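Local coordinates for uncharacterized protein (Staphylococcus aureus, PDB 3P8A) that is of unknown function but carries a glyoxalase-like domain of the VOC superfamily, whose curved beta sheet probably shapes a small-molecule pocket, at residues 137-140 with 146-149; 67-72 with 175-180; 24-29 with 168-173. One frame throughout, in Å; residues are numbered along the deposited sequence.

Contact 1: 137-140 with 146-149; sequences MERD and KVKW
M137, a selenomethionine, and W149 exchange two backbone hydrogen bonds, M137 N to W149 O at 2.8 Å and W149 N to M137 O at 3.1 Å, and R139 and V147 exchange a second pair. Of the latter two, the bond from V147 N to R139 O is short, 2.8 Å, and almost straight, with 173° at the hydrogen. These are the hydrogen-bonded pairs of an antiparallel beta hairpin; E138 and K148 form the non-hydrogen-bonded pair between them. The two strand axes are nearly antiparallel, and strand 130-139 is one of the two edge strands of its sheet within the chain.

M137, R139, V147 and W149 share one face. There W149 turns its indole back across the neighbouring strand: with CG placed between the backbone N and the carbonyl carbon (chi1 69°), the ring slides beneath M137. CB of M137 lies over the five-membered ring, 3.4 Å from its centroid and 18° off the normal, a CH-pi contact. R139 CG meets the same indole at its edge, 3.6 Å from W149 CH2. Meanwhile V147 CG2 sits over one face of the R139 guanidinium, 3.5 Å from NH1.

On the other face E138 and K148 barely touch through CB and CG, and at the turn D140 OD1 approaches K146 CG without a salt bridge. The polar work is thus done by the backbone, while R139 CG packs against both V147 CG2 and the edge of the W149 indole. Its NH2 hydrogen-bonds a bound glycerol, consistent with a guanidinium presented to a pocket.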
loop_
_atom_site.group_PDB
_atom_site.type_symbol
_atom_site.label_atom_id
_atom_site.label_comp_id
_atom_site.label_asym_id
_atom_site.label_seq_id
_atom_site.Cartn_x
_atom_site.Cartn_y
_atom_site.Cartn_z
HETATM N N MSE A 137 2.474 -7.273 14.461
HETATM C CA MSE A 137 3.305 -6.098 14.220
HETATM C C MSE A 137 3.023 -5.005 15.237
HETATM O O MSE A 137 1.899 -4.880 15.730
HETATM C CB MSE A 137 2.978 -5.514 12.834
HETATM C CG MSE A 137 3.341 -6.395 11.649
HETATM SE SE MSE A 137 5.251 -6.418 11.199
HETATM C CE MSE A 137 5.545 -4.525 10.851
ATOM N N GLU A 138 4.022 -4.156 15.481
ATOM C CA GLU A 138 3.887 -3.017 16.373
ATOM C C GLU A 138 4.921 -1.949 16.062
ATOM O O GLU A 138 5.936 -2.215 15.425
ATOM C CB GLU A 138 3.989 -3.418 17.868
ATOM C CG GLU A 138 5.357 -3.931 18.301
ATOM C CD GLU A 138 5.589 -4.013 19.801
ATOM O OE1 GLU A 138 6.752 -3.814 20.227
ATOM O OE2 GLU A 138 4.623 -4.291 20.550
ATOM N N ARG A 139 4.647 -0.750 16.535
ATOM C CA ARG A 139 5.533 0.402 16.518
ATOM C C ARG A 139 5.103 1.313 17.658
ATOM O O ARG A 139 3.905 1.422 17.951
ATOM C CB ARG A 139 5.651 1.127 15.135
ATOM C CG ARG A 139 4.377 1.734 14.580
ATOM C CD ARG A 139 4.590 2.607 13.343
ATOM N NE ARG A 139 3.344 2.779 12.587
ATOM C CZ ARG A 139 2.391 3.674 12.850
ATOM N NH1 ARG A 139 2.521 4.516 13.870
ATOM N NH2 ARG A 139 1.299 3.727 12.103
ATOM N N ASP A 140 6.081 1.921 18.343
ATOM C CA ASP A 140 5.800 2.830 19.456
ATOM C C ASP A 140 5.324 4.173 18.932
ATOM O O ASP A 140 5.781 4.628 17.874
ATOM C CB ASP A 140 7.070 3.049 20.294
ATOM C CG ASP A 140 7.718 1.794 20.847
ATOM O OD1 ASP A 140 6.975 0.866 21.249
ATOM O OD2 ASP A 140 8.973 1.747 20.896
ATOM N N LYS A 146 2.316 2.807 21.822
ATOM C CA LYS A 146 2.314 1.558 21.061
ATOM C C LYS A 146 1.071 1.355 20.204
ATOM O O LYS A 146 -0.051 1.360 20.720
ATOM C CB LYS A 146 2.520 0.346 21.983
ATOM C CG LYS A 146 3.988 0.033 22.233
ATOM C CD LYS A 146 4.226 -0.645 23.573
ATOM C CE LYS A 146 4.635 0.324 24.662
ATOM N NZ LYS A 146 4.655 -0.329 26.000
ATOM N N VAL A 147 1.275 1.135 18.893
ATOM C CA VAL A 147 0.184 0.861 17.959
ATOM C C VAL A 147 0.361 -0.563 17.445
ATOM O O VAL A 147 1.469 -0.928 17.064
ATOM C CB VAL A 147 0.006 1.922 16.828
ATOM C CG1 VAL A 147 -0.470 3.264 17.389
ATOM C CG2 VAL A 147 1.274 2.107 16.014
ATOM N N LYS A 148 -0.694 -1.392 17.511
ATOM C CA LYS A 148 -0.607 -2.797 17.105
ATOM C C LYS A 148 -1.492 -3.184 15.915
ATOM O O LYS A 148 -2.579 -2.626 15.704
ATOM C CB LYS A 148 -0.850 -3.750 18.291
ATOM C CG LYS A 148 0.151 -3.598 19.436
ATOM C CD LYS A 148 0.419 -4.914 20.165
ATOM C CE LYS A 148 -0.385 -5.093 21.427
ATOM N NZ LYS A 148 0.077 -6.274 22.200
ATOM N N TRP A 149 -0.998 -4.139 15.124
ATOM C CA TRP A 149 -1.714 -4.661 13.969
ATOM C C TRP A 149 -1.192 -6.033 13.558
ATOM O O TRP A 149 -0.151 -6.484 14.054
ATOM C CB TRP A 149 -1.677 -3.651 12.791
ATOM C CG TRP A 149 -0.338 -3.459 12.147
ATOM C CD1 TRP A 149 0.115 -4.072 11.019
ATOM C CD2 TRP A 149 0.715 -2.580 12.578
ATOM N NE1 TRP A 149 1.359 -3.594 10.684
ATOM C CE2 TRP A 149 1.754 -2.676 11.624
ATOM C CE3 TRP A 149 0.873 -1.697 13.667
ATOM C CZ2 TRP A 149 2.955 -1.969 11.752
ATOM C CZ3 TRP A 149 2.055 -0.981 13.779
ATOM C CH2 TRP A 149 3.078 -1.115 12.827
#

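Contact 2: 67-72 with 175-180; sequences ENYIEL and SMRTKK
This is a sparse side-chain contact between the start of strand 69-75 and the short, irregular helix 176-181 that follows strand 166-170, within the glyoxalase-like domain. It buries 141 Å², and two pairs of side chains carry it: Y69 with R177, and E67 with T178.

R177 supplies the long reach. CG stands anti to the backbone N (chi1 -172°) and the chain stays extended as far as NE, which brings the guanidinium from the helix to the phenol. NH2 does the touching, while the ring and guanidinium planes stand 46° apart, so the two groups do not stack flat. W170, by contrast, forms a cation-pi pair with R177, and H27 stacks on the Y69 ring; the hydroxyl of Y69 hydrogen-bonds a bound glycerol, consistent with a pocket beside this sheet.

Nearer the surface, the methylene CG of E67 passes T178 OG1 at 3.9 Å, a van der Waals approach. T178 OG1 instead donates to S175 OG at 3.0 Å, a bond from the first turn of the helix back to the residue before it, where a cis peptide precedes S175. The nearest approach between the two segments' aromatic and cationic groups is Y69 CE2 to R177 NH2, 3.3 Å.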
loop_
_atom_site.group_PDB
_atom_site.type_symbol
_atom_site.label_atom_id
_atom_site.label_comp_id
_atom_site.label_asym_id
_atom_site.label_seq_id
_atom_site.Cartn_x
_atom_site.Cartn_y
_atom_site.Cartn_z
ATOM N N GLU A 67 -9.286 8.356 6.095
ATOM C CA GLU A 67 -9.528 6.956 6.473
ATOM C C GLU A 67 -8.559 5.998 5.727
ATOM O O GLU A 67 -8.723 4.769 5.726
ATOM C CB GLU A 67 -11.024 6.566 6.336
ATOM C CG GLU A 67 -11.917 7.314 7.311
ATOM C CD GLU A 67 -13.403 7.213 7.035
ATOM O OE1 GLU A 67 -13.983 8.198 6.521
ATOM O OE2 GLU A 67 -13.994 6.155 7.349
ATOM N N ASN A 68 -7.515 6.599 5.129
ATOM C CA ASN A 68 -6.420 5.936 4.421
ATOM C C ASN A 68 -5.225 6.884 4.430
ATOM O O ASN A 68 -5.365 8.045 4.812
ATOM C CB ASN A 68 -6.820 5.485 3.000
ATOM C CG ASN A 68 -7.591 6.496 2.195
ATOM O OD1 ASN A 68 -8.677 6.207 1.664
ATOM N ND2 ASN A 68 -7.058 7.697 2.086
ATOM N N TYR A 69 -4.038 6.381 4.094
ATOM C CA TYR A 69 -2.860 7.230 4.171
ATOM C C TYR A 69 -1.771 6.814 3.225
ATOM O O TYR A 69 -1.864 5.781 2.573
ATOM C CB TYR A 69 -2.316 7.277 5.623
ATOM C CG TYR A 69 -1.896 5.950 6.212
ATOM C CD1 TYR A 69 -0.551 5.603 6.303
ATOM C CD2 TYR A 69 -2.840 5.059 6.727
ATOM C CE1 TYR A 69 -0.155 4.387 6.864
ATOM C CE2 TYR A 69 -2.454 3.844 7.298
ATOM C CZ TYR A 69 -1.112 3.508 7.353
ATOM O OH TYR A 69 -0.725 2.319 7.911
ATOM N N ILE A 70 -0.729 7.636 3.170
ATOM C CA ILE A 70 0.487 7.364 2.427
ATOM C C ILE A 70 1.525 7.009 3.477
ATOM O O ILE A 70 1.760 7.799 4.402
ATOM C CB ILE A 70 0.950 8.587 1.584
ATOM C CG1 ILE A 70 -0.163 9.037 0.596
ATOM C CG2 ILE A 70 2.246 8.225 0.831
ATOM C CD1 ILE A 70 -0.039 10.511 0.100
ATOM N N GLU A 71 2.152 5.836 3.330
ATOM C CA GLU A 71 3.224 5.426 4.201
ATOM C C GLU A 71 4.532 5.645 3.475
ATOM O O GLU A 71 4.799 5.000 2.465
ATOM C CB GLU A 71 3.075 3.972 4.675
ATOM C CG GLU A 71 4.108 3.611 5.737
ATOM C CD GLU A 71 4.264 2.141 6.062
ATOM O OE1 GLU A 71 3.807 1.302 5.255
ATOM O OE2 GLU A 71 4.909 1.825 7.087
ATOM N N LEU A 72 5.337 6.590 3.966
ATOM C CA LEU A 72 6.667 6.824 3.407
ATOM C C LEU A 72 7.562 5.959 4.256
ATOM O O LEU A 72 7.461 6.012 5.467
ATOM C CB LEU A 72 7.081 8.290 3.501
ATOM C CG LEU A 72 6.169 9.334 2.896
ATOM C CD1 LEU A 72 6.893 10.605 2.810
ATOM C CD2 LEU A 72 5.639 8.925 1.490
ATOM N N SER A 175 -14.849 1.961 13.998
ATOM C CA SER A 175 -13.945 3.079 13.761
ATOM C C SER A 175 -13.380 3.755 15.028
ATOM O O SER A 175 -13.574 4.956 15.213
ATOM C CB SER A 175 -14.584 4.081 12.803
ATOM O OG SER A 175 -14.172 3.872 11.461
HETATM N N MSE A 176 -12.670 2.990 15.893
HETATM C CA MSE A 176 -11.982 3.536 17.077
HETATM C C MSE A 176 -10.706 4.261 16.570
HETATM O O MSE A 176 -10.253 5.243 17.174
HETATM C CB MSE A 176 -11.638 2.422 18.092
HETATM C CG MSE A 176 -11.009 2.935 19.399
HETATM SE SE MSE A 176 -11.213 1.753 20.963
HETATM C CE MSE A 176 -10.269 0.141 20.361
ATOM N N ARG A 177 -10.173 3.791 15.415
ATOM C CA ARG A 177 -9.017 4.359 14.721
ATOM C C ARG A 177 -9.380 5.722 14.071
ATOM O O ARG A 177 -8.568 6.648 14.109
ATOM C CB ARG A 177 -8.485 3.354 13.681
ATOM C CG ARG A 177 -7.159 3.754 13.039
ATOM C CD ARG A 177 -6.615 2.706 12.070
ATOM N NE ARG A 177 -5.685 3.289 11.095
ATOM C CZ ARG A 177 -4.388 3.503 11.312
ATOM N NH1 ARG A 177 -3.841 3.195 12.484
ATOM N NH2 ARG A 177 -3.633 4.047 10.367
ATOM N N THR A 178 -10.594 5.838 13.486
ATOM C CA THR A 178 -11.092 7.060 12.829
ATOM C C THR A 178 -11.264 8.224 13.816
ATOM O O THR A 178 -11.113 9.374 13.413
ATOM C CB THR A 178 -12.352 6.752 11.984
ATOM O OG1 THR A 178 -12.006 5.846 10.940
ATOM C CG2 THR A 178 -13.001 7.993 11.372
ATOM N N LYS A 179 -11.555 7.933 15.097
ATOM C CA LYS A 179 -11.744 8.983 16.099
ATOM C C LYS A 179 -10.420 9.437 16.713
ATOM O O LYS A 179 -10.340 10.541 17.256
ATOM C CB LYS A 179 -12.778 8.575 17.178
ATOM C CG LYS A 179 -14.042 7.860 16.655
ATOM C CD LYS A 179 -14.836 8.630 15.580
ATOM C CE LYS A 179 -15.400 7.695 14.532
ATOM N NZ LYS A 179 -15.911 8.425 13.341
ATOM N N LYS A 180 -9.379 8.598 16.606
ATOM C CA LYS A 180 -8.038 8.899 17.114
ATOM C C LYS A 180 -7.163 9.658 16.073
ATOM O O LYS A 180 -6.343 10.496 16.466
ATOM C CB LYS A 180 -7.346 7.607 17.574
ATOM C CG LYS A 180 -6.191 7.835 18.547
ATOM C CD LYS A 180 -5.284 6.610 18.700
ATOM C CE LYS A 180 -4.167 6.552 17.679
ATOM N NZ LYS A 180 -3.137 5.545 18.049
#

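Contact 3: 24-29 with 168-173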
loop_
_atom_site.group_PDB
_atom_site.type_symbol
_atom_site.label_atom_id
_atom_site.label_comp_id
_atom_site.label_asym_id
_atom_site.label_seq_id
_atom_site.Cartn_x
_atom_site.Cartn_y
_atom_site.Cartn_z
ATOM N N LYS A 24 -11.160 -2.786 2.140
ATOM C CA LYS A 24 -11.058 -1.376 1.766
ATOM C C LYS A 24 -9.586 -1.038 1.607
ATOM O O LYS A 24 -8.736 -1.709 2.191
ATOM C CB LYS A 24 -11.674 -0.469 2.842
ATOM C CG LYS A 24 -13.182 -0.584 2.983
ATOM C CD LYS A 24 -13.664 0.279 4.130
ATOM C CE LYS A 24 -15.169 0.394 4.173
ATOM N NZ LYS A 24 -15.620 1.245 5.310
ATOM N N PHE A 25 -9.282 0.024 0.854
ATOM C CA PHE A 25 -7.903 0.485 0.681
ATOM C C PHE A 25 -7.402 1.056 2.022
ATOM O O PHE A 25 -8.101 1.852 2.638
ATOM C CB PHE A 25 -7.866 1.576 -0.422
ATOM C CG PHE A 25 -6.511 2.200 -0.614
ATOM C CD1 PHE A 25 -5.535 1.558 -1.364
ATOM C CD2 PHE A 25 -6.198 3.417 -0.026
ATOM C CE1 PHE A 25 -4.273 2.120 -1.508
ATOM C CE2 PHE A 25 -4.931 3.975 -0.172
ATOM C CZ PHE A 25 -3.986 3.330 -0.920
ATOM N N ASP A 26 -6.213 0.625 2.488
ATOM C CA ASP A 26 -5.663 1.178 3.719
ATOM C C ASP A 26 -4.564 2.185 3.455
ATOM O O ASP A 26 -4.666 3.334 3.872
ATOM C CB ASP A 26 -5.171 0.085 4.678
ATOM C CG ASP A 26 -5.031 0.618 6.091
ATOM O OD1 ASP A 26 -6.077 0.913 6.722
ATOM O OD2 ASP A 26 -3.883 0.738 6.565
ATOM N N HIS A 27 -3.486 1.748 2.805
ATOM C CA HIS A 27 -2.381 2.647 2.555
ATOM C C HIS A 27 -1.549 2.206 1.366
ATOM O O HIS A 27 -1.710 1.088 0.882
ATOM C CB HIS A 27 -1.520 2.864 3.839
ATOM C CG HIS A 27 -0.872 1.638 4.410
ATOM N ND1 HIS A 27 -1.536 0.814 5.300
ATOM C CD2 HIS A 27 0.386 1.172 4.248
ATOM C CE1 HIS A 27 -0.666 -0.109 5.652
ATOM N NE2 HIS A 27 0.489 0.045 5.014
ATOM N N ILE A 28 -0.738 3.135 0.837
ATOM C CA ILE A 28 0.206 2.880 -0.227
ATOM C C ILE A 28 1.592 3.120 0.363
ATOM O O ILE A 28 1.768 4.048 1.146
ATOM C CB ILE A 28 -0.069 3.713 -1.531
ATOM C CG1 ILE A 28 0.903 3.312 -2.658
ATOM C CG2 ILE A 28 -0.112 5.242 -1.295
ATOM C CD1 ILE A 28 0.395 3.646 -4.071
ATOM N N ILE A 29 2.556 2.284 0.012
ATOM C CA ILE A 29 3.923 2.404 0.516
ATOM C C ILE A 29 4.809 3.016 -0.505
ATOM O O ILE A 29 4.919 2.504 -1.623
ATOM C CB ILE A 29 4.491 1.044 0.998
ATOM C CG1 ILE A 29 3.583 0.423 2.074
ATOM C CG2 ILE A 29 5.939 1.177 1.524
ATOM C CD1 ILE A 29 3.256 -0.957 1.777
ATOM N N ILE A 168 -4.222 -5.945 6.253
ATOM C CA ILE A 168 -3.994 -5.407 7.571
ATOM C C ILE A 168 -5.266 -5.467 8.413
ATOM O O ILE A 168 -6.355 -5.137 7.949
ATOM C CB ILE A 168 -3.399 -3.947 7.547
ATOM C CG1 ILE A 168 -2.861 -3.522 8.949
ATOM C CG2 ILE A 168 -4.406 -2.894 6.978
ATOM C CD1 ILE A 168 -1.834 -2.315 8.886
ATOM N N GLN A 169 -5.088 -5.835 9.670
ATOM C CA GLN A 169 -6.134 -5.778 10.674
ATOM C C GLN A 169 -5.512 -5.051 11.865
ATOM O O GLN A 169 -4.585 -5.558 12.506
ATOM C CB GLN A 169 -6.680 -7.151 11.091
ATOM C CG GLN A 169 -7.964 -6.987 11.928
ATOM C CD GLN A 169 -8.415 -8.261 12.586
ATOM O OE1 GLN A 169 -8.614 -9.292 11.940
ATOM N NE2 GLN A 169 -8.660 -8.188 13.873
ATOM N N TRP A 170 -5.997 -3.838 12.105
ATOM C CA TRP A 170 -5.560 -2.989 13.218
ATOM C C TRP A 170 -6.159 -3.540 14.523
ATOM O O TRP A 170 -7.346 -3.908 14.544
ATOM C CB TRP A 170 -6.044 -1.542 12.966
ATOM C CG TRP A 170 -5.367 -0.887 11.804
ATOM C CD1 TRP A 170 -5.890 -0.677 10.561
ATOM C CD2 TRP A 170 -4.042 -0.344 11.780
ATOM N NE1 TRP A 170 -4.959 -0.063 9.755
ATOM C CE2 TRP A 170 -3.831 0.190 10.489
ATOM C CE3 TRP A 170 -3.021 -0.221 12.736
ATOM C CZ2 TRP A 170 -2.620 0.798 10.116
ATOM C CZ3 TRP A 170 -1.812 0.351 12.356
ATOM C CH2 TRP A 170 -1.617 0.844 11.056
ATOM N N GLU A 171 -5.341 -3.615 15.601
ATOM C CA GLU A 171 -5.814 -4.070 16.921
ATOM C C GLU A 171 -6.981 -3.174 17.351
ATOM O O GLU A 171 -8.071 -3.674 17.631
ATOM C CB GLU A 171 -4.668 -4.089 17.950
ATOM C CG GLU A 171 -4.431 -5.447 18.600
ATOM C CD GLU A 171 -4.156 -6.637 17.692
ATOM O OE1 GLU A 171 -4.922 -7.624 17.778
ATOM O OE2 GLU A 171 -3.166 -6.601 16.924
ATOM N N GLU A 172 -6.777 -1.846 17.261
ATOM C CA GLU A 172 -7.786 -0.811 17.507
ATOM C C GLU A 172 -8.975 -1.026 16.548
ATOM O O GLU A 172 -8.796 -1.343 15.364
ATOM C CB GLU A 172 -7.172 0.579 17.298
ATOM C CG GLU A 172 -7.731 1.661 18.196
ATOM C CD GLU A 172 -6.725 2.757 18.487
ATOM O OE1 GLU A 172 -5.999 2.642 19.501
ATOM O OE2 GLU A 172 -6.623 3.700 17.668
ATOM N N SER A 173 -10.184 -0.920 17.093
ATOM C CA SER A 173 -11.428 -1.138 16.372
ATOM C C SER A 173 -11.655 -0.128 15.241
ATOM O O SER A 173 -10.996 0.916 15.150
ATOM C CB SER A 173 -12.615 -1.100 17.338
ATOM O OG SER A 173 -12.408 -1.859 18.521
#
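The D26 carboxylate takes N-H groups from two aromatic side chains, one tightly from H27 of its own strand and one weakly from W170 across the contact; D26 and H27 both face C111 in a classic beta bulge. Within that strand H27 ND1 donates to D26 OD2 at 2.7 Å, with 161° at the hydrogen; OD2 accepts with its anti lone pair and lies in the plane of the imidazole. D26 holds CG anti to the backbone N (chi1 -162°), which turns the carboxylate toward W170. W170 NE1 points at both oxygens, but weakly: 3.4 Å to D26 OD1 and 3.5 Å to D26 OD2. Carboxylate and indole planes are 45° apart, so the acid meets the ring at its N-H edge without lying flat against it.

I168 adds apolar contacts. Its CG2 reaches D26 CG at 3.7 Å, and its CD1 meets the edge of the imidazole, 4.1 Å from H27 CE1. The strand axes pass 9.5 Å apart, roughly perpendicular, with strand 106-113 between them in the sheet.

All four touching residues are buried. The short bond, together with the stacked Y69 ring, would limit rotation of the imidazole, while the weak indole bonds tie W170 loosely to the acid.

Overall arrangement
All three contacts reach the same eight-stranded sheet of the glyoxalase-like domain. Contacts 2 and 3 have centres about 8 Å apart and join through neighbouring strands, with E71 N 2.8 Å from I28 O, a probable hydrogen bond. Contact 1 lies about 12 Å from contact 3, centre to centre; K148 O and E171 N, 2.9 Å apart, probably hydrogen-bond, and the indoles of W149 and W170 meet with planes at about 50°. Contacts 1 and 2, about 14 Å between centres, touch through V147 CG1 and K180 NZ at 3.6 Å. Side chains of R139, Y69 and W170 lie about 2, 3 and 4 Å (nearest atoms) from bound glycerol, probably crystallisation liquor but possibly marking a pocket.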